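Local coordinates for protein glycosyl hydrolase, family 8 (Clostridium perfringens, PDB 3REN) that hydrolyses alpha-glucan chains as an alpha-amylase, although its sequence and its (alpha/alpha)6-barrel relate it to glycoside hydrolase family 8, at residues M68-V73 and I120-L125; G96-R101 and I114-I119; E207-Y212 and E227-L232. One frame throughout, in Å; residues are numbered along the deposited sequence.

Interaction 1: M68-V73 and I120-L125; sequences MMLYSV and IKALLL
Leu70 lays its CD2 methyl over Ala122, with CD2 3.8 Å from both CA and CB, and the same methyl lies 4.0 Å from CD1 of Leu125. CG of Leu70 stands anti to its own carbonyl carbon (chi1 -71°), which carries the isobutyl group across to the neighbouring helix. Ala122 suits its place because a lone methyl lets the backbones approach: the CA atoms of Leu70 and Ala122 are 5.1 Å apart, and the short axes, inclined at 20°, come within 8.9 Å. That methyl also meets CB of Met69 at 3.8 Å. Met69, a selenomethionine, is bent at its last torsion (chi3 69°), so that CE comes to rest 4.0 Å from CG of Leu123. One turn further on, Val73 crosses Leu125 at about a right angle, its CG1 4.1 Å from Leu125 CB and its CG2 against the carbonyl. Beyond the apolar strip, Lys121 extends its chain to a salt bridge with Glu243, while Met69 also touches Phe81 of helix 78-89. No hydrogen bond joins the two segments: within 68-73 and 120-125 the nearly parallel barrel helices rest on aliphatic packing, with a weak bond from Arg129 NE to Val73 O just beyond.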
loop_
_atom_site.group_PDB
_atom_site.type_symbol
_atom_site.label_atom_id
_atom_site.label_comp_id
_atom_site.label_asym_id
_atom_site.label_seq_id
_atom_site.Cartn_x
_atom_site.Cartn_y
_atom_site.Cartn_z
HETATM N N MSE A 68 -2.845 4.875 -7.197
HETATM C CA MSE A 68 -3.693 5.862 -7.850
HETATM C C MSE A 68 -4.841 5.160 -8.606
HETATM O O MSE A 68 -5.957 5.653 -8.620
HETATM C CB MSE A 68 -2.854 6.769 -8.778
HETATM C CG MSE A 68 -3.668 7.858 -9.509
HETATM SE SE MSE A 68 -4.776 8.991 -8.307
HETATM C CE MSE A 68 -3.439 10.261 -7.714
HETATM N N MSE A 69 -4.550 4.017 -9.223
HETATM C CA MSE A 69 -5.594 3.157 -9.788
HETATM C C MSE A 69 -6.611 2.690 -8.761
HETATM O O MSE A 69 -7.806 2.700 -9.046
HETATM C CB MSE A 69 -4.980 1.944 -10.487
HETATM C CG MSE A 69 -4.250 2.339 -11.829
HETATM SE SE MSE A 69 -3.091 0.859 -12.511
HETATM C CE MSE A 69 -4.453 -0.403 -13.033
ATOM N N LEU A 70 -6.153 2.273 -7.571
ATOM C CA LEU A 70 -7.124 1.913 -6.533
ATOM C C LEU A 70 -8.036 3.076 -6.128
ATOM O O LEU A 70 -9.277 2.906 -5.968
ATOM C CB LEU A 70 -6.444 1.353 -5.296
ATOM C CG LEU A 70 -5.838 -0.036 -5.455
ATOM C CD1 LEU A 70 -5.028 -0.360 -4.175
ATOM C CD2 LEU A 70 -7.004 -1.028 -5.583
ATOM N N TYR A 71 -7.415 4.242 -5.932
ATOM C CA TYR A 71 -8.159 5.452 -5.657
ATOM C C TYR A 71 -9.188 5.746 -6.756
ATOM O O TYR A 71 -10.334 6.100 -6.460
ATOM C CB TYR A 71 -7.200 6.645 -5.568
ATOM C CG TYR A 71 -7.911 7.975 -5.457
ATOM C CD1 TYR A 71 -8.438 8.395 -4.239
ATOM C CD2 TYR A 71 -8.090 8.772 -6.564
ATOM C CE1 TYR A 71 -9.111 9.610 -4.131
ATOM C CE2 TYR A 71 -8.753 9.986 -6.480
ATOM C CZ TYR A 71 -9.265 10.395 -5.261
ATOM O OH TYR A 71 -9.891 11.614 -5.139
ATOM N N SER A 72 -8.758 5.671 -8.017
ATOM C CA SER A 72 -9.661 5.942 -9.176
ATOM C C SER A 72 -10.887 5.044 -9.222
ATOM O O SER A 72 -11.983 5.533 -9.463
ATOM C CB SER A 72 -8.914 5.781 -10.492
ATOM O OG SER A 72 -7.883 6.727 -10.542
ATOM N N VAL A 73 -10.741 3.751 -9.007
ATOM C CA VAL A 73 -11.869 2.847 -9.001
ATOM C C VAL A 73 -12.802 3.108 -7.825
ATOM O O VAL A 73 -13.965 3.103 -7.969
ATOM C CB VAL A 73 -11.517 1.342 -9.231
ATOM C CG1 VAL A 73 -10.702 0.810 -8.164
ATOM C CG2 VAL A 73 -12.752 0.530 -9.507
ATOM N N ILE A 120 -3.250 -5.991 -9.977
ATOM C CA ILE A 120 -4.250 -6.993 -10.258
ATOM C C ILE A 120 -5.533 -6.645 -9.510
ATOM O O ILE A 120 -6.601 -6.722 -10.087
ATOM C CB ILE A 120 -3.758 -8.403 -9.887
ATOM C CG1 ILE A 120 -2.773 -8.908 -10.935
ATOM C CG2 ILE A 120 -4.945 -9.384 -9.790
ATOM C CD1 ILE A 120 -1.620 -9.776 -10.322
ATOM N N LYS A 121 -5.424 -6.254 -8.233
ATOM C CA LYS A 121 -6.593 -5.920 -7.430
ATOM C C LYS A 121 -7.347 -4.740 -8.042
ATOM O O LYS A 121 -8.558 -4.822 -8.213
ATOM C CB LYS A 121 -6.192 -5.569 -5.987
ATOM C CG LYS A 121 -7.397 -5.301 -5.051
ATOM C CD LYS A 121 -6.883 -4.788 -3.679
ATOM C CE LYS A 121 -7.968 -4.936 -2.606
ATOM N NZ LYS A 121 -7.664 -4.231 -1.276
ATOM N N ALA A 122 -6.648 -3.665 -8.407
ATOM C CA ALA A 122 -7.288 -2.503 -9.054
ATOM C C ALA A 122 -7.990 -2.889 -10.358
ATOM O O ALA A 122 -9.096 -2.420 -10.646
ATOM C CB ALA A 122 -6.265 -1.418 -9.331
ATOM N N LEU A 123 -7.351 -3.748 -11.133
ATOM C CA LEU A 123 -7.928 -4.249 -12.399
ATOM C C LEU A 123 -9.175 -5.115 -12.196
ATOM O O LEU A 123 -10.182 -4.946 -12.904
ATOM C CB LEU A 123 -6.869 -4.973 -13.226
ATOM C CG LEU A 123 -5.821 -4.066 -13.881
ATOM C CD1 LEU A 123 -4.666 -4.916 -14.381
ATOM C CD2 LEU A 123 -6.439 -3.254 -15.035
ATOM N N LEU A 124 -9.131 -6.042 -11.238
ATOM C CA LEU A 124 -10.299 -6.875 -10.946
ATOM C C LEU A 124 -11.443 -6.040 -10.363
ATOM O O LEU A 124 -12.596 -6.217 -10.748
ATOM C CB LEU A 124 -9.941 -8.061 -10.057
ATOM C CG LEU A 124 -8.944 -9.038 -10.699
ATOM C CD1 LEU A 124 -8.537 -10.185 -9.729
ATOM C CD2 LEU A 124 -9.516 -9.594 -12.018
ATOM N N LEU A 125 -11.139 -5.124 -9.446
ATOM C CA LEU A 125 -12.157 -4.160 -9.007
ATOM C C LEU A 125 -12.744 -3.354 -10.182
ATOM O O LEU A 125 -13.941 -3.113 -10.235
ATOM C CB LEU A 125 -11.582 -3.198 -7.925
ATOM C CG LEU A 125 -11.143 -3.885 -6.616
ATOM C CD1 LEU A 125 -10.553 -2.901 -5.637
ATOM C CD2 LEU A 125 -12.282 -4.758 -5.952
#

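Interaction 2: G96-R101 and I114-I119; sequences GLISWR and IDELRI. With SO4 (sulfate ion), chain E.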
loop_
_atom_site.group_PDB
_atom_site.type_symbol
_atom_site.label_atom_id
_atom_site.label_comp_id
_atom_site.label_asym_id
_atom_site.label_seq_id
_atom_site.Cartn_x
_atom_site.Cartn_y
_atom_site.Cartn_z
ATOM N N GLY A 96 6.013 -10.526 -18.463
ATOM C CA GLY A 96 4.590 -10.259 -18.150
ATOM C C GLY A 96 4.317 -9.474 -16.847
ATOM O O GLY A 96 3.172 -9.135 -16.536
ATOM N N LEU A 97 5.355 -9.207 -16.071
ATOM C CA LEU A 97 5.209 -8.493 -14.817
ATOM C C LEU A 97 5.414 -7.017 -15.076
ATOM O O LEU A 97 6.095 -6.629 -16.026
ATOM C CB LEU A 97 6.216 -9.003 -13.773
ATOM C CG LEU A 97 6.012 -10.459 -13.294
ATOM C CD1 LEU A 97 7.041 -10.799 -12.203
ATOM C CD2 LEU A 97 4.544 -10.785 -12.807
ATOM N N ILE A 98 4.796 -6.196 -14.241
ATOM C CA ILE A 98 5.030 -4.769 -14.257
ATOM C C ILE A 98 6.328 -4.446 -13.538
ATOM O O ILE A 98 6.597 -4.961 -12.458
ATOM C CB ILE A 98 3.875 -4.011 -13.600
ATOM C CG1 ILE A 98 2.512 -4.477 -14.160
ATOM C CG2 ILE A 98 4.087 -2.500 -13.729
ATOM C CD1 ILE A 98 2.437 -4.539 -15.781
ATOM N N SER A 99 7.103 -3.566 -14.146
ATOM C CA SER A 99 8.393 -3.158 -13.642
ATOM C C SER A 99 8.155 -2.439 -12.318
ATOM O O SER A 99 7.131 -1.765 -12.173
ATOM C CB SER A 99 9.002 -2.168 -14.612
ATOM O OG SER A 99 10.249 -1.687 -14.146
ATOM N N TRP A 100 9.094 -2.532 -11.372
ATOM C CA TRP A 100 8.951 -1.781 -10.122
ATOM C C TRP A 100 9.100 -0.277 -10.307
ATOM O O TRP A 100 8.490 0.499 -9.557
ATOM C CB TRP A 100 9.857 -2.309 -8.964
ATOM C CG TRP A 100 11.191 -1.725 -8.908
ATOM C CD1 TRP A 100 12.219 -1.991 -9.758
ATOM C CD2 TRP A 100 11.713 -0.794 -7.928
ATOM N NE1 TRP A 100 13.364 -1.262 -9.400
ATOM C CE2 TRP A 100 13.074 -0.510 -8.295
ATOM C CE3 TRP A 100 11.175 -0.170 -6.794
ATOM C CZ2 TRP A 100 13.898 0.370 -7.563
ATOM C CZ3 TRP A 100 11.999 0.736 -6.060
ATOM C CH2 TRP A 100 13.340 0.993 -6.453
ATOM N N ARG A 101 9.875 0.144 -11.305
ATOM C CA ARG A 101 10.215 1.565 -11.419
ATOM C C ARG A 101 10.659 1.921 -12.819
ATOM O O ARG A 101 11.321 1.120 -13.442
ATOM C CB ARG A 101 11.367 1.911 -10.456
ATOM C CG ARG A 101 11.849 3.378 -10.571
ATOM C CD ARG A 101 12.832 3.759 -9.424
ATOM N NE ARG A 101 14.092 3.043 -9.627
ATOM C CZ ARG A 101 15.179 3.184 -8.882
ATOM N NH1 ARG A 101 15.195 4.043 -7.868
ATOM N NH2 ARG A 101 16.253 2.454 -9.164
ATOM N N ILE A 114 4.256 -7.429 -4.407
ATOM C CA ILE A 114 3.220 -6.588 -3.825
ATOM C C ILE A 114 2.691 -5.586 -4.851
ATOM O O ILE A 114 1.492 -5.320 -4.876
ATOM C CB ILE A 114 3.732 -5.873 -2.532
ATOM C CG1 ILE A 114 2.572 -5.155 -1.814
ATOM C CG2 ILE A 114 4.904 -4.920 -2.892
ATOM C CD1 ILE A 114 2.935 -4.383 -0.485
ATOM N N ASP A 115 3.566 -5.025 -5.696
ATOM C CA ASP A 115 3.100 -4.094 -6.713
ATOM C C ASP A 115 2.230 -4.802 -7.768
ATOM O O ASP A 115 1.252 -4.211 -8.259
ATOM C CB ASP A 115 4.237 -3.411 -7.472
ATOM C CG ASP A 115 5.188 -2.655 -6.592
ATOM O OD1 ASP A 115 4.780 -2.117 -5.541
ATOM O OD2 ASP A 115 6.367 -2.569 -7.006
ATOM N N GLU A 116 2.607 -6.025 -8.137
ATOM C CA GLU A 116 1.858 -6.795 -9.126
ATOM C C GLU A 116 0.475 -7.075 -8.573
ATOM O O GLU A 116 -0.515 -6.877 -9.256
ATOM C CB GLU A 116 2.547 -8.135 -9.459
ATOM C CG GLU A 116 4.049 -8.019 -9.717
ATOM C CD GLU A 116 4.313 -7.077 -10.876
ATOM O OE1 GLU A 116 3.482 -7.079 -11.825
ATOM O OE2 GLU A 116 5.325 -6.347 -10.849
ATOM N N LEU A 117 0.414 -7.515 -7.313
ATOM C CA LEU A 117 -0.859 -7.881 -6.724
ATOM C C LEU A 117 -1.759 -6.639 -6.521
ATOM O O LEU A 117 -2.962 -6.764 -6.633
ATOM C CB LEU A 117 -0.674 -8.648 -5.403
ATOM C CG LEU A 117 -0.139 -10.085 -5.548
ATOM C CD1 LEU A 117 0.361 -10.631 -4.202
ATOM C CD2 LEU A 117 -1.203 -10.984 -6.102
ATOM N N ARG A 118 -1.174 -5.474 -6.193
ATOM C CA ARG A 118 -1.954 -4.247 -6.035
ATOM C C ARG A 118 -2.626 -3.837 -7.354
ATOM O O ARG A 118 -3.766 -3.354 -7.357
ATOM C CB ARG A 118 -1.082 -3.098 -5.566
ATOM C CG ARG A 118 -1.864 -1.855 -5.142
ATOM C CD ARG A 118 -0.961 -0.689 -4.772
ATOM N NE ARG A 118 -0.149 -0.923 -3.562
ATOM C CZ ARG A 118 1.145 -1.248 -3.556
ATOM N NH1 ARG A 118 1.820 -1.442 -4.685
ATOM N NH2 ARG A 118 1.778 -1.403 -2.398
ATOM N N ILE A 119 -1.900 -3.985 -8.453
ATOM C CA ILE A 119 -2.400 -3.709 -9.799
ATOM C C ILE A 119 -3.460 -4.710 -10.266
ATOM O O ILE A 119 -4.478 -4.322 -10.856
ATOM C CB ILE A 119 -1.208 -3.565 -10.779
ATOM C CG1 ILE A 119 -0.522 -2.221 -10.465
ATOM C CG2 ILE A 119 -1.712 -3.575 -12.288
ATOM C CD1 ILE A 119 0.835 -1.980 -11.074
HETATM S S SO4 E . 16.948 -0.772 -11.005
HETATM O O1 SO4 E . 18.247 -0.205 -10.675
HETATM O O2 SO4 E . 16.791 -2.127 -10.489
HETATM O O3 SO4 E . 15.916 0.069 -10.418
HETATM O O4 SO4 E . 16.857 -0.791 -12.459
HETATM O O HOH W 1 7.112 -0.051 -7.325
#
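Leu97 rests its CB and CD2 beside the carboxylate of Glu116, CB lying 3.9 Å from OE1, and so gives the acid an aliphatic flank. Next comes Ile98, whose backbone N donates to Glu116 OE1 over 2.9 Å with an N-H...O angle of 156°; it arrives on the syn side of that oxygen, 24° out of the carboxylate plane. The Glu116 chain folds at chi2 (-59°), which turns the carboxylate back to the loop. The carbonyl O of Ile98 accepts from Ser111 OG. The Ile98 side chain points toward the helix, where its CG2 packs on Ile119 CD1. Ser99 turns from the helix and bonds through OG to Ser108 O. Trp100 returns to it by water: one molecule donates both to the Trp100 carbonyl and to Asp115 OD2, the latter at 2.6 Å. The other oxygen, Asp115 OD1, takes a salt bridge from Arg118 NH1, which lies 3.2 Å away on its anti side. The Trp100 indole extends outward; Arg101 CB lies over one of its faces, and CZ2 at its rim meets the face of the Arg101 guanidinium. NE1 of Trp100 and, at 2.7 Å, NH2 of Arg101 both donate to O3 of a sulfate ion, which probably came from the crystallisation liquor. Two consecutive helix acids thus tie down the loop backbone, Glu116 taking the Ile98 N-H directly and Asp115 reaching the Trp100 carbonyl through water.

Interaction 3: E207-Y212 and E227-L232; sequences EEVPLY and ENVDFL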
loop_
_atom_site.group_PDB
_atom_site.type_symbol
_atom_site.label_atom_id
_atom_site.label_comp_id
_atom_site.label_asym_id
_atom_site.label_seq_id
_atom_site.Cartn_x
_atom_site.Cartn_y
_atom_site.Cartn_z
ATOM N N GLU A 207 1.596 -13.040 22.368
ATOM C CA GLU A 207 0.241 -12.902 22.908
ATOM C C GLU A 207 0.026 -11.464 23.410
ATOM O O GLU A 207 -1.036 -10.887 23.232
ATOM C CB GLU A 207 -0.033 -13.964 24.010
ATOM C CG GLU A 207 1.109 -14.202 25.109
ATOM C CD GLU A 207 2.611 -13.864 24.737
ATOM O OE1 GLU A 207 3.302 -14.716 24.041
ATOM O OE2 GLU A 207 3.093 -12.769 25.208
ATOM N N GLU A 208 1.063 -10.906 24.028
ATOM C CA GLU A 208 1.071 -9.526 24.498
ATOM C C GLU A 208 0.975 -8.519 23.307
ATOM O O GLU A 208 0.361 -7.459 23.415
ATOM C CB GLU A 208 2.369 -9.300 25.324
ATOM C CG GLU A 208 2.619 -7.871 25.861
ATOM C CD GLU A 208 1.482 -7.383 26.779
ATOM O OE1 GLU A 208 0.873 -8.247 27.471
ATOM O OE2 GLU A 208 1.167 -6.155 26.769
ATOM N N VAL A 209 1.645 -8.850 22.205
ATOM C CA VAL A 209 1.771 -7.947 21.047
ATOM C C VAL A 209 1.317 -8.747 19.826
ATOM O O VAL A 209 2.127 -9.400 19.156
ATOM C CB VAL A 209 3.228 -7.465 20.868
ATOM C CG1 VAL A 209 3.351 -6.470 19.670
ATOM C CG2 VAL A 209 3.754 -6.858 22.154
ATOM N N PRO A 210 0.007 -8.760 19.562
ATOM C CA PRO A 210 -0.448 -9.718 18.557
ATOM C C PRO A 210 -0.341 -9.147 17.149
ATOM O O PRO A 210 -1.307 -9.170 16.380
ATOM C CB PRO A 210 -1.902 -9.969 18.952
ATOM C CG PRO A 210 -2.333 -8.741 19.650
ATOM C CD PRO A 210 -1.107 -8.062 20.229
ATOM N N LEU A 211 0.819 -8.607 16.837
ATOM C CA LEU A 211 1.108 -8.089 15.510
ATOM C C LEU A 211 1.829 -9.190 14.712
ATOM O O LEU A 211 1.777 -10.363 15.095
ATOM C CB LEU A 211 1.928 -6.800 15.631
ATOM C CG LEU A 211 1.202 -5.695 16.407
ATOM C CD1 LEU A 211 2.121 -4.481 16.550
ATOM C CD2 LEU A 211 -0.165 -5.288 15.822
ATOM N N TYR A 212 2.515 -8.831 13.628
ATOM C CA TYR A 212 3.038 -9.833 12.739
ATOM C C TYR A 212 4.513 -9.716 12.494
ATOM O O TYR A 212 5.066 -8.609 12.484
ATOM C CB TYR A 212 2.305 -9.805 11.397
ATOM C CG TYR A 212 0.927 -10.326 11.531
ATOM C CD1 TYR A 212 0.698 -11.688 11.612
ATOM C CD2 TYR A 212 -0.158 -9.450 11.673
ATOM C CE1 TYR A 212 -0.587 -12.191 11.769
ATOM C CE2 TYR A 212 -1.452 -9.946 11.783
ATOM C CZ TYR A 212 -1.651 -11.326 11.817
ATOM O OH TYR A 212 -2.919 -11.860 11.949
ATOM N N GLU A 227 13.642 -8.059 17.193
ATOM C CA GLU A 227 13.021 -7.833 18.507
ATOM C C GLU A 227 11.869 -6.851 18.386
ATOM O O GLU A 227 10.874 -6.972 19.095
ATOM C CB GLU A 227 14.051 -7.340 19.522
ATOM C CG GLU A 227 15.163 -8.377 19.776
ATOM C CD GLU A 227 15.868 -8.194 21.116
ATOM O OE1 GLU A 227 16.401 -7.072 21.383
ATOM O OE2 GLU A 227 15.908 -9.182 21.888
ATOM N N ASN A 228 12.023 -5.901 17.465
ATOM C CA ASN A 228 11.041 -4.840 17.214
ATOM C C ASN A 228 10.095 -5.188 16.089
ATOM O O ASN A 228 10.529 -5.766 15.098
ATOM C CB ASN A 228 11.752 -3.561 16.808
ATOM C CG ASN A 228 12.495 -2.916 17.966
ATOM O OD1 ASN A 228 12.275 -3.246 19.116
ATOM N ND2 ASN A 228 13.397 -2.016 17.648
ATOM N N VAL A 229 8.824 -4.819 16.249
ATOM C CA VAL A 229 7.811 -5.003 15.212
ATOM C C VAL A 229 7.793 -3.760 14.301
ATOM O O VAL A 229 7.694 -2.644 14.810
ATOM C CB VAL A 229 6.421 -5.167 15.854
ATOM C CG1 VAL A 229 5.292 -5.325 14.767
ATOM C CG2 VAL A 229 6.412 -6.332 16.870
ATOM N N ASP A 230 7.898 -3.958 12.971
ATOM C CA ASP A 230 7.676 -2.879 11.978
ATOM C C ASP A 230 6.190 -2.613 11.877
ATOM O O ASP A 230 5.447 -3.359 11.196
ATOM C CB ASP A 230 8.194 -3.269 10.575
ATOM C CG ASP A 230 8.211 -2.089 9.606
ATOM O OD1 ASP A 230 7.227 -1.276 9.578
ATOM O OD2 ASP A 230 9.206 -1.976 8.868
ATOM N N PHE A 231 5.741 -1.553 12.533
ATOM C CA PHE A 231 4.281 -1.374 12.685
ATOM C C PHE A 231 3.526 -1.165 11.379
ATOM O O PHE A 231 2.415 -1.693 11.219
ATOM C CB PHE A 231 3.969 -0.264 13.689
ATOM C CG PHE A 231 2.544 -0.176 14.042
ATOM C CD1 PHE A 231 1.830 0.992 13.785
ATOM C CD2 PHE A 231 1.899 -1.247 14.672
ATOM C CE1 PHE A 231 0.471 1.089 14.118
ATOM C CE2 PHE A 231 0.535 -1.156 15.000
ATOM C CZ PHE A 231 -0.177 0.022 14.714
ATOM N N LEU A 232 4.086 -0.353 10.473
ATOM C CA LEU A 232 3.427 -0.095 9.195
ATOM C C LEU A 232 3.138 -1.388 8.482
ATOM O O LEU A 232 2.005 -1.618 7.985
ATOM C CB LEU A 232 4.256 0.811 8.288
ATOM C CG LEU A 232 3.608 0.971 6.903
ATOM C CD1 LEU A 232 2.280 1.767 6.994
ATOM C CD2 LEU A 232 4.573 1.674 5.992
HETATM O O HOH W 2 5.390 -6.077 10.840
HETATM O O HOH W 3 7.414 -7.181 12.250
#
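Leu211 sets its CD1 methyl in the corner made by Val229 and Phe231, 3.7 Å from CG1 of Val229 and 3.7 Å from CD2 of Phe231. The methyl reaches the phenyl ring at its edge, in the ring plane. CG of Phe231 is anti to the backbone N (chi1 -171°), which swings the ring across to it. Val229, crossing Leu211 at about a right angle and branched at CB, can send one methyl to Leu211 and the other to Val209, CG2 to CG1 at 4.2 Å, while the longer Leu211 reaches both its partners with CD1. Next to this apolar cluster, two waters donate to the Tyr212 carbonyl oxygen, at 3.0 and 2.8 Å; the first also donates to Asp230 O, and the second weakly accepts from Asp230 N. Further out, an inverse gamma turn centred on Pro210 bends the loop between Val209 and Leu211, and Tyr212 OH is held by Glu248. Trp254 of helix 249-262 touches Leu211, while Tyr269 meets the Phe231 ring edge-to-face. Asp230 is the N-cap of helix 231-243: a short strand, paired antiparallel with 268-270, runs into a helix, and the loop is packed against that junction at an end of the (alpha/alpha)6-barrel.

Interactions 1 and 2 share helix 113-130 and touch each other, Leu70 CD1 lying 3.6 Å from Arg118 CG; along the chain, interaction 2 is nested within the loop that interaction 1 closes. The first joins two barrel helices mainly by apolar contacts and is partly buried. The second, in which nearly all touching residues are buried, ties a loop to the same helix with an acid-to-backbone hydrogen bond and a water bridge, though its far end reaches a sulfate. Interaction 3 lies across the chain's centre from interaction 1, their centres about 29 Å apart. It too is buried, and it combines an apolar cluster with water bridges between backbones where strand gives way to helix.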